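Local atomic coordinates of protein toll (Drosophila melanogaster, PDB entry 4LXR), a protein that acts as the cell-surface receptor for the activated cytokine spaetzle C-106, switching on Toll signalling in dorsal-ventral patterning and antifungal immunity. Residues L273-V278 and R298-L303; N228-L233 and S250-R255. All blocks are in the same frame, centred on the assembly; numbering follows the deposited sequence.

Contact 1 of 2, residues L273-V278 and R298-L303; sequences LMNNRV and RLRAEL. With NAG (2-acetamido-2-deoxy-beta-D-glucopyranose), chain D.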
ATOM      1  N   LEU A 273     -19.031  -9.786 -19.674  1.00 25.14           N
ATOM      2  CA  LEU A 273     -20.324  -9.656 -19.026  1.00 23.07           C
ATOM      3  C   LEU A 273     -20.066  -9.319 -17.560  1.00 23.13           C
ATOM      4  O   LEU A 273     -20.123 -10.190 -16.692  1.00 23.70           O
ATOM      5  CB  LEU A 273     -21.184 -10.928 -19.172  1.00 21.08           C
ATOM      6  CG  LEU A 273     -22.685 -10.685 -18.940  1.00 28.98           C
ATOM      7  CD1 LEU A 273     -23.562 -11.634 -19.732  1.00 27.11           C
ATOM      8  CD2 LEU A 273     -23.077 -10.739 -17.473  1.00 38.24           C
ATOM      9  N   MET A 274     -19.796  -8.044 -17.302  1.00 20.20           N
ATOM     10  CA  MET A 274     -19.406  -7.563 -15.980  1.00 17.32           C
ATOM     11  C   MET A 274     -20.525  -6.743 -15.357  1.00 25.90           C
ATOM     12  O   MET A 274     -21.263  -6.073 -16.066  1.00 25.41           O
ATOM     13  CB  MET A 274     -18.141  -6.706 -16.117  1.00 18.66           C
ATOM     14  CG  MET A 274     -16.985  -7.436 -16.821  1.00 14.23           C
ATOM     15  SD  MET A 274     -15.753  -6.307 -17.458  1.00 21.17           S
ATOM     16  CE  MET A 274     -15.143  -5.606 -15.910  1.00 13.79           C
ATOM     17  N   ASN A 275     -20.648  -6.793 -14.033  1.00 25.93           N
ATOM     18  CA  ASN A 275     -21.581  -5.925 -13.322  1.00 19.54           C
ATOM     19  C   ASN A 275     -23.010  -5.994 -13.845  1.00 27.50           C
ATOM     20  O   ASN A 275     -23.680  -4.976 -14.037  1.00 21.91           O
ATOM     21  CB  ASN A 275     -21.081  -4.487 -13.326  1.00 17.85           C
ATOM     22  CG  ASN A 275     -19.768  -4.349 -12.614  1.00 26.09           C
ATOM     23  OD1 ASN A 275     -19.646  -4.728 -11.438  1.00 30.59           O
ATOM     24  ND2 ASN A 275     -18.762  -3.831 -13.318  1.00 16.82           N
ATOM     25  N   ASN A 276     -23.472  -7.207 -14.088  1.00 17.07           N
ATOM     26  CA  ASN A 276     -24.873  -7.402 -14.339  1.00 19.52           C
ATOM     27  C   ASN A 276     -25.615  -6.847 -13.110  1.00 31.04           C
ATOM     28  O   ASN A 276     -25.165  -7.015 -11.974  1.00 26.23           O
ATOM     29  CB  ASN A 276     -25.125  -8.887 -14.550  1.00 24.28           C
ATOM     30  CG  ASN A 276     -26.460  -9.171 -15.201  1.00 32.65           C
ATOM     31  OD1 ASN A 276     -26.658  -8.899 -16.386  1.00 29.28           O
ATOM     32  ND2 ASN A 276     -27.373  -9.749 -14.437  1.00 30.01           N
ATOM     33  N   ARG A 277     -26.733  -6.166 -13.337  1.00 36.56           N
ATOM     34  CA  ARG A 277     -27.374  -5.382 -12.283  1.00 30.85           C
ATOM     35  C   ARG A 277     -28.394  -6.185 -11.495  1.00 31.25           C
ATOM     36  O   ARG A 277     -28.983  -5.680 -10.548  1.00 35.80           O
ATOM     37  CB  ARG A 277     -28.013  -4.112 -12.863  1.00 32.60           C
ATOM     38  CG  ARG A 277     -27.028  -3.201 -13.622  1.00 31.11           C
ATOM     39  CD  ARG A 277     -25.852  -2.731 -12.742  1.00 32.62           C
ATOM     40  NE  ARG A 277     -25.020  -1.749 -13.441  1.00 25.57           N
ATOM     41  CZ  ARG A 277     -23.835  -1.309 -13.029  1.00 24.38           C
ATOM     42  NH1 ARG A 277     -23.295  -1.757 -11.900  1.00 23.72           N
ATOM     43  NH2 ARG A 277     -23.180  -0.412 -13.760  1.00 21.27           N
ATOM     44  N   VAL A 278     -28.607  -7.434 -11.896  1.00 35.46           N
ATOM     45  CA  VAL A 278     -29.420  -8.369 -11.117  1.00 38.57           C
ATOM     46  C   VAL A 278     -28.648  -9.681 -10.984  1.00 34.00           C
ATOM     47  O   VAL A 278     -27.650  -9.881 -11.661  1.00 37.78           O
ATOM     48  CB  VAL A 278     -30.839  -8.630 -11.744  1.00 33.14           C
ATOM     49  CG1 VAL A 278     -31.715  -7.394 -11.642  1.00 30.67           C
ATOM     50  CG2 VAL A 278     -30.729  -9.125 -13.189  1.00 25.21           C
ATOM     51  N   ARG A 298     -14.400 -11.901 -19.070  1.00 21.60           N
ATOM     52  CA  ARG A 298     -14.659 -11.143 -17.851  1.00 22.73           C
ATOM     53  C   ARG A 298     -16.108 -11.356 -17.499  1.00 25.19           C
ATOM     54  O   ARG A 298     -17.000 -10.924 -18.229  1.00 26.17           O
ATOM     55  CB  ARG A 298     -14.432  -9.639 -18.046  1.00 19.39           C
ATOM     56  CG  ARG A 298     -13.175  -9.254 -18.799  1.00 20.05           C
ATOM     57  CD  ARG A 298     -11.904  -9.665 -18.069  1.00 21.34           C
ATOM     58  NE  ARG A 298     -10.739  -9.079 -18.732  1.00 29.00           N
ATOM     59  CZ  ARG A 298      -9.478  -9.364 -18.425  1.00 30.12           C
ATOM     60  NH1 ARG A 298      -9.197 -10.232 -17.452  1.00 35.45           N
ATOM     61  NH2 ARG A 298      -8.500  -8.778 -19.089  1.00 26.94           N
ATOM     62  N   LEU A 299     -16.343 -12.004 -16.368  1.00 21.72           N
ATOM     63  CA  LEU A 299     -17.672 -12.463 -16.012  1.00 23.23           C
ATOM     64  C   LEU A 299     -17.914 -12.151 -14.545  1.00 24.70           C
ATOM     65  O   LEU A 299     -17.254 -12.702 -13.651  1.00 27.21           O
ATOM     66  CB  LEU A 299     -17.787 -13.969 -16.277  1.00 23.60           C
ATOM     67  CG  LEU A 299     -17.430 -14.447 -17.700  1.00 30.11           C
ATOM     68  CD1 LEU A 299     -17.270 -15.971 -17.742  1.00 26.48           C
ATOM     69  CD2 LEU A 299     -18.485 -13.973 -18.742  1.00 24.48           C
ATOM     70  N   ARG A 300     -18.849 -11.245 -14.304  1.00 24.83           N
ATOM     71  CA  ARG A 300     -19.205 -10.846 -12.952  1.00 25.03           C
ATOM     72  C   ARG A 300     -20.683 -10.500 -12.967  1.00 26.17           C
ATOM     73  O   ARG A 300     -21.093  -9.481 -13.540  1.00 29.85           O
ATOM     74  CB  ARG A 300     -18.373  -9.636 -12.513  1.00 20.30           C
ATOM     75  CG  ARG A 300     -18.787  -9.135 -11.132  1.00 31.35           C
ATOM     76  CD  ARG A 300     -18.561  -7.659 -10.945  1.00 30.03           C
ATOM     77  NE  ARG A 300     -18.823  -7.267  -9.562  1.00 34.71           N
ATOM     78  CZ  ARG A 300     -17.972  -6.564  -8.826  1.00 27.76           C
ATOM     79  NH1 ARG A 300     -16.822  -6.174  -9.352  1.00 28.25           N
ATOM     80  NH2 ARG A 300     -18.265  -6.250  -7.571  1.00 24.05           N
ATOM     81  N   ALA A 301     -21.490 -11.353 -12.353  1.00 24.86           N
ATOM     82  CA  ALA A 301     -22.936 -11.224 -12.451  1.00 27.66           C
ATOM     83  C   ALA A 301     -23.670 -11.984 -11.336  1.00 32.13           C
ATOM     84  O   ALA A 301     -24.814 -12.412 -11.519  1.00 34.47           O
ATOM     85  CB  ALA A 301     -23.390 -11.709 -13.813  1.00 19.76           C
ATOM     86  N   GLU A 302     -23.012 -12.135 -10.184  1.00 32.92           N
ATOM     87  CA  GLU A 302     -23.530 -12.916  -9.043  1.00 28.47           C
ATOM     88  C   GLU A 302     -23.730 -14.385  -9.417  1.00 24.33           C
ATOM     89  O   GLU A 302     -24.686 -15.018  -8.982  1.00 25.59           O
ATOM     90  CB  GLU A 302     -24.848 -12.359  -8.505  1.00 34.60           C
ATOM     91  CG  GLU A 302     -25.021 -10.871  -8.617  1.00 46.16           C
ATOM     92  CD  GLU A 302     -24.267 -10.140  -7.566  1.00 56.20           C
ATOM     93  OE1 GLU A 302     -23.190  -9.588  -7.887  1.00 57.08           O
ATOM     94  OE2 GLU A 302     -24.765 -10.113  -6.423  1.00 67.41           O
ATOM     95  N   LEU A 303     -22.833 -14.919 -10.236  1.00 22.79           N
ATOM     96  CA  LEU A 303     -22.991 -16.274 -10.733  1.00 29.62           C
ATOM     97  C   LEU A 303     -22.908 -17.240  -9.556  1.00 33.62           C
ATOM     98  O   LEU A 303     -22.014 -17.118  -8.698  1.00 25.03           O
ATOM     99  CB  LEU A 303     -21.910 -16.578 -11.786  1.00 25.87           C
ATOM    100  CG  LEU A 303     -22.029 -15.806 -13.105  1.00 29.74           C
ATOM    101  CD1 LEU A 303     -20.687 -15.760 -13.860  1.00 19.60           C
ATOM    102  CD2 LEU A 303     -23.155 -16.384 -13.988  1.00 21.27           C
TER
HETATM  103  C1  NAG D   1      -3.532 -12.188 -19.067  1.00 24.08           C
HETATM  104  C2  NAG D   1      -3.242 -10.682 -19.179  1.00 27.81           C
HETATM  105  C3  NAG D   1      -1.739 -10.436 -19.284  1.00 30.42           C
HETATM  106  C4  NAG D   1      -0.983 -11.147 -18.168  1.00 31.31           C
HETATM  107  C5  NAG D   1      -1.376 -12.623 -18.115  1.00 24.32           C
HETATM  108  C6  NAG D   1      -0.741 -13.380 -16.963  1.00 22.74           C
HETATM  109  C7  NAG D   1      -4.998  -9.290 -20.177  1.00 35.81           C
HETATM  110  C8  NAG D   1      -5.569  -8.737 -21.452  1.00 26.28           C
HETATM  111  N2  NAG D   1      -3.930 -10.080 -20.309  1.00 32.13           N
HETATM  112  O3  NAG D   1      -1.494  -9.035 -19.230  1.00 31.36           O
HETATM  113  O4  NAG D   1       0.412 -11.059 -18.435  1.00 32.79           O
HETATM  114  O5  NAG D   1      -2.795 -12.737 -17.958  1.00 24.11           O
HETATM  115  O6  NAG D   1      -0.979 -12.752 -15.708  1.00 21.73           O
HETATM  116  O7  NAG D   1      -5.488  -9.039 -19.079  1.00 37.36           O
HETATM  117  O   HOH W   1     -22.595  -7.666 -10.453  1.00 30.22           O
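Adjacent turns of the leucine-rich-repeat solenoid meet where Leu-273, ending one short parallel strand, pairs with Leu-299 on the next. Leu-273 N gives a hydrogen bond to Arg-298 O at 2.7 Å. Its own O takes the N-H of Arg-300 at 2.9 Å, an almost straight bond (172°). On the side of the strands that carries Leu-273 and Leu-299, Leu-273 CD2 packs on the methyl of Ala-301 at 3.8 Å, and Asn-276 CB presses on the same methyl. Met-274 and Arg-298 lie side by side, with Met-274 SD 3.6 Å from Arg-298 CB. Arg-300 runs extended from CG to NE across the Asn-275 amide, and Asn-275 OD1 lies over one face of its guanidinium. An alanine in place of Arg-300 would probably uncover Asn-275 OD1 and open a gap beside the Asn-275 amide. Asn-275 ND2 is hydrogen-bonded to OD1 of Asn-59 of a spaetzle C-106 chain, so this edge of the contact belongs to the ligand-binding surface. The far end of Arg-298 meets a glycan: NH1 bonds to Ser-321 OG, and NH2 donates in the guanidinium plane to NAG O7 at 3.0 Å.

Contact 2 of 2, residues N228-L233 and S250-R255; sequences NGIEQL and SANLFR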
ATOM      1  N   ASN A 228     -27.595  -1.052 -21.276  1.00 18.57           N
ATOM      2  CA  ASN A 228     -28.731  -0.743 -22.117  1.00 22.41           C
ATOM      3  C   ASN A 228     -30.029  -1.230 -21.509  1.00 30.15           C
ATOM      4  O   ASN A 228     -31.018  -1.336 -22.211  1.00 33.32           O
ATOM      5  CB  ASN A 228     -28.571  -1.364 -23.510  1.00 20.46           C
ATOM      6  CG  ASN A 228     -27.973  -0.397 -24.499  1.00 22.54           C
ATOM      7  OD1 ASN A 228     -28.688   0.400 -25.092  1.00 22.55           O
ATOM      8  ND2 ASN A 228     -26.654  -0.442 -24.661  1.00 22.90           N
ATOM      9  N   GLY A 229     -30.007  -1.552 -20.215  1.00 24.29           N
ATOM     10  CA  GLY A 229     -31.186  -2.061 -19.530  1.00 29.16           C
ATOM     11  C   GLY A 229     -31.747  -3.317 -20.185  1.00 29.49           C
ATOM     12  O   GLY A 229     -32.943  -3.562 -20.113  1.00 36.16           O
ATOM     13  N   ILE A 230     -30.886  -4.112 -20.825  1.00 28.65           N
ATOM     14  CA  ILE A 230     -31.321  -5.322 -21.532  1.00 37.36           C
ATOM     15  C   ILE A 230     -31.631  -6.466 -20.564  1.00 33.66           C
ATOM     16  O   ILE A 230     -30.793  -6.822 -19.723  1.00 32.49           O
ATOM     17  CB  ILE A 230     -30.257  -5.791 -22.565  1.00 31.32           C
ATOM     18  CG1 ILE A 230     -30.009  -4.709 -23.619  1.00 27.96           C
ATOM     19  CG2 ILE A 230     -30.697  -7.091 -23.255  1.00 27.63           C
ATOM     20  CD1 ILE A 230     -28.990  -5.136 -24.682  1.00 24.13           C
ATOM     21  N   GLU A 231     -32.828  -7.035 -20.676  1.00 33.05           N
ATOM     22  CA  GLU A 231     -33.259  -8.114 -19.778  1.00 29.81           C
ATOM     23  C   GLU A 231     -33.050  -9.493 -20.389  1.00 35.33           C
ATOM     24  O   GLU A 231     -32.696 -10.440 -19.692  1.00 36.99           O
ATOM     25  CB  GLU A 231     -34.735  -7.948 -19.394  1.00 29.98           C
ATOM     26  CG  GLU A 231     -34.992  -6.814 -18.441  1.00 41.15           C
ATOM     27  CD  GLU A 231     -36.463  -6.535 -18.250  1.00 51.93           C
ATOM     28  OE1 GLU A 231     -37.288  -7.395 -18.616  1.00 57.08           O
ATOM     29  OE2 GLU A 231     -36.793  -5.446 -17.738  1.00 60.74           O
ATOM     30  N   GLN A 232     -33.292  -9.590 -21.694  1.00 30.72           N
ATOM     31  CA  GLN A 232     -33.188 -10.840 -22.437  1.00 37.17           C
ATOM     32  C   GLN A 232     -32.617 -10.538 -23.818  1.00 32.12           C
ATOM     33  O   GLN A 232     -32.808  -9.447 -24.345  1.00 33.94           O
ATOM     34  CB  GLN A 232     -34.576 -11.505 -22.602  1.00 35.26           C
ATOM     35  CG  GLN A 232     -35.079 -12.211 -21.362  1.00 48.05           C
ATOM     36  CD  GLN A 232     -36.322 -13.065 -21.612  1.00 62.89           C
ATOM     37  OE1 GLN A 232     -37.092 -12.814 -22.544  1.00 70.13           O
ATOM     38  NE2 GLN A 232     -36.520 -14.082 -20.774  1.00 57.53           N
ATOM     39  N   LEU A 233     -31.923 -11.506 -24.398  1.00 29.98           N
ATOM     40  CA  LEU A 233     -31.507 -11.420 -25.794  1.00 32.09           C
ATOM     41  C   LEU A 233     -31.985 -12.667 -26.510  1.00 31.35           C
ATOM     42  O   LEU A 233     -31.886 -13.767 -25.960  1.00 30.29           O
ATOM     43  CB  LEU A 233     -29.978 -11.304 -25.909  1.00 27.17           C
ATOM     44  CG  LEU A 233     -29.342  -9.926 -25.726  1.00 26.36           C
ATOM     45  CD1 LEU A 233     -27.846 -10.045 -25.838  1.00 24.35           C
ATOM     46  CD2 LEU A 233     -29.855  -8.917 -26.740  1.00 28.45           C
ATOM     47  N   SER A 250     -21.975  -5.945 -20.639  1.00 19.72           N
ATOM     48  CA  SER A 250     -21.930  -5.600 -19.216  1.00 21.34           C
ATOM     49  C   SER A 250     -23.067  -4.674 -18.769  1.00 29.69           C
ATOM     50  O   SER A 250     -23.764  -4.073 -19.582  1.00 30.15           O
ATOM     51  CB  SER A 250     -20.581  -4.957 -18.839  1.00 17.60           C
ATOM     52  OG  SER A 250     -19.487  -5.814 -19.110  1.00 18.55           O
ATOM     53  N   ALA A 251     -23.237  -4.579 -17.456  1.00 22.95           N
ATOM     54  CA  ALA A 251     -24.131  -3.614 -16.840  1.00 20.04           C
ATOM     55  C   ALA A 251     -25.543  -3.673 -17.404  1.00 26.24           C
ATOM     56  O   ALA A 251     -26.193  -2.654 -17.572  1.00 24.14           O
ATOM     57  CB  ALA A 251     -23.546  -2.197 -16.942  1.00 18.57           C
ATOM     58  N   ASN A 252     -26.006  -4.878 -17.703  1.00 25.56           N
ATOM     59  CA  ASN A 252     -27.374  -5.072 -18.135  1.00 26.18           C
ATOM     60  C   ASN A 252     -28.187  -5.814 -17.068  1.00 32.06           C
ATOM     61  O   ASN A 252     -27.775  -5.892 -15.905  1.00 29.72           O
ATOM     62  CB  ASN A 252     -27.424  -5.763 -19.510  1.00 25.43           C
ATOM     63  CG  ASN A 252     -27.110  -4.796 -20.650  1.00 25.06           C
ATOM     64  OD1 ASN A 252     -27.820  -3.804 -20.839  1.00 26.96           O
ATOM     65  ND2 ASN A 252     -26.031  -5.056 -21.389  1.00 16.94           N
ATOM     66  N   LEU A 253     -29.338  -6.348 -17.454  1.00 32.55           N
ATOM     67  CA  LEU A 253     -30.288  -6.877 -16.484  1.00 31.29           C
ATOM     68  C   LEU A 253     -30.645  -8.344 -16.736  1.00 28.80           C
ATOM     69  O   LEU A 253     -31.799  -8.741 -16.545  1.00 30.48           O
ATOM     70  CB  LEU A 253     -31.567  -6.026 -16.503  1.00 30.86           C
ATOM     71  CG  LEU A 253     -31.396  -4.528 -16.216  1.00 35.19           C
ATOM     72  CD1 LEU A 253     -32.658  -3.747 -16.549  1.00 35.76           C
ATOM     73  CD2 LEU A 253     -31.032  -4.323 -14.762  1.00 34.70           C
ATOM     74  N   PHE A 254     -29.676  -9.152 -17.165  1.00 27.02           N
ATOM     75  CA  PHE A 254     -29.979 -10.546 -17.522  1.00 32.13           C
ATOM     76  C   PHE A 254     -30.274 -11.408 -16.305  1.00 38.59           C
ATOM     77  O   PHE A 254     -29.555 -11.345 -15.302  1.00 40.43           O
ATOM     78  CB  PHE A 254     -28.823 -11.192 -18.288  1.00 28.39           C
ATOM     79  CG  PHE A 254     -28.474 -10.488 -19.567  1.00 26.91           C
ATOM     80  CD1 PHE A 254     -29.270 -10.644 -20.706  1.00 34.63           C
ATOM     81  CD2 PHE A 254     -27.358  -9.677 -19.636  1.00 22.06           C
ATOM     82  CE1 PHE A 254     -28.955 -10.002 -21.892  1.00 31.33           C
ATOM     83  CE2 PHE A 254     -27.027  -9.028 -20.828  1.00 23.98           C
ATOM     84  CZ  PHE A 254     -27.826  -9.191 -21.951  1.00 27.67           C
ATOM     85  N   ARG A 255     -31.317 -12.232 -16.392  1.00 33.65           N
ATOM     86  CA  ARG A 255     -31.515 -13.261 -15.374  1.00 38.16           C
ATOM     87  C   ARG A 255     -31.145 -14.637 -15.922  1.00 40.91           C
ATOM     88  O   ARG A 255     -30.979 -15.598 -15.159  1.00 39.74           O
ATOM     89  CB  ARG A 255     -32.935 -13.216 -14.800  1.00 38.54           C
ATOM     90  CG  ARG A 255     -33.291 -11.830 -14.261  1.00 40.66           C
ATOM     91  CD  ARG A 255     -34.498 -11.857 -13.355  1.00 51.61           C
ATOM     92  NE  ARG A 255     -34.128 -11.456 -12.001  1.00 57.69           N
ATOM     93  CZ  ARG A 255     -34.339 -10.244 -11.496  1.00 55.79           C
ATOM     94  NH1 ARG A 255     -34.939  -9.311 -12.234  1.00 43.91           N
ATOM     95  NH2 ARG A 255     -33.957  -9.970 -10.250  1.00 55.82           N
TER
HETATM   96  O   HOH W   2     -28.662  -1.272 -17.445  1.00 35.23           O
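Phe-254, Leu-253 and Ile-230 have the most surface buried in the contact between 228-233 and 250-255. The Phe-254 ring lies beside Ile-230, both side chains pointing the same way, and its CE1 is 3.7 Å from Ile-230 CG2. Ile-230 CG2 is anti to the backbone N, while CG1 stands beside that N, close to Asn-252 OD1. Leu-233 CG meets the ring at its edge, 3.9 Å from Phe-254 CE1. Over the centre of one ring face sits the carbonyl oxygen Ile-230 O, 4.1 Å above the plane. The same oxygen accepts the N-H of Leu-253 at 2.7 Å. Leu-253 covers Gly-229, with CD1 3.6 Å from Gly-229 O. Asn-252 is the polar tie. Its OD1 is gripped by two backbone donors from opposite faces of its amide plane: Asn-228 N at 2.8 Å and Ile-230 N at 3.1 Å. Its ND2 bonds to the carbonyls of Leu-249 and Ile-225, which should fix the rotation of the buried amide. An asparagine whose side chain bonds to the backbone of the preceding turn, beside a core of Ile-230, Leu-233 and Phe-254, is characteristic of the leucine-rich-repeat solenoid.

How the contacts relate
Contact 2 comes first along the chain and closes before contact 1 opens. Their centres are about 10 Å apart, on the same side of the chain's centre. Contact 2 joins LRR 4 to LRR 5, and contact 1 joins LRR 6 to LRR 7. The two meet where LRR 5 abuts LRR 6. There Arg-277 N lies 2.8 Å from Asn-252 O, probably hydrogen-bonded, and Asn-276 ND2 reaches Phe-254 O. Four successive turns are thus linked in the receptor's extracellular solenoid. Both contacts also touch spaetzle C-106: contact 1 by hydrogen bonds and packing, contact 2 by packing of Ser-250 and Ala-251.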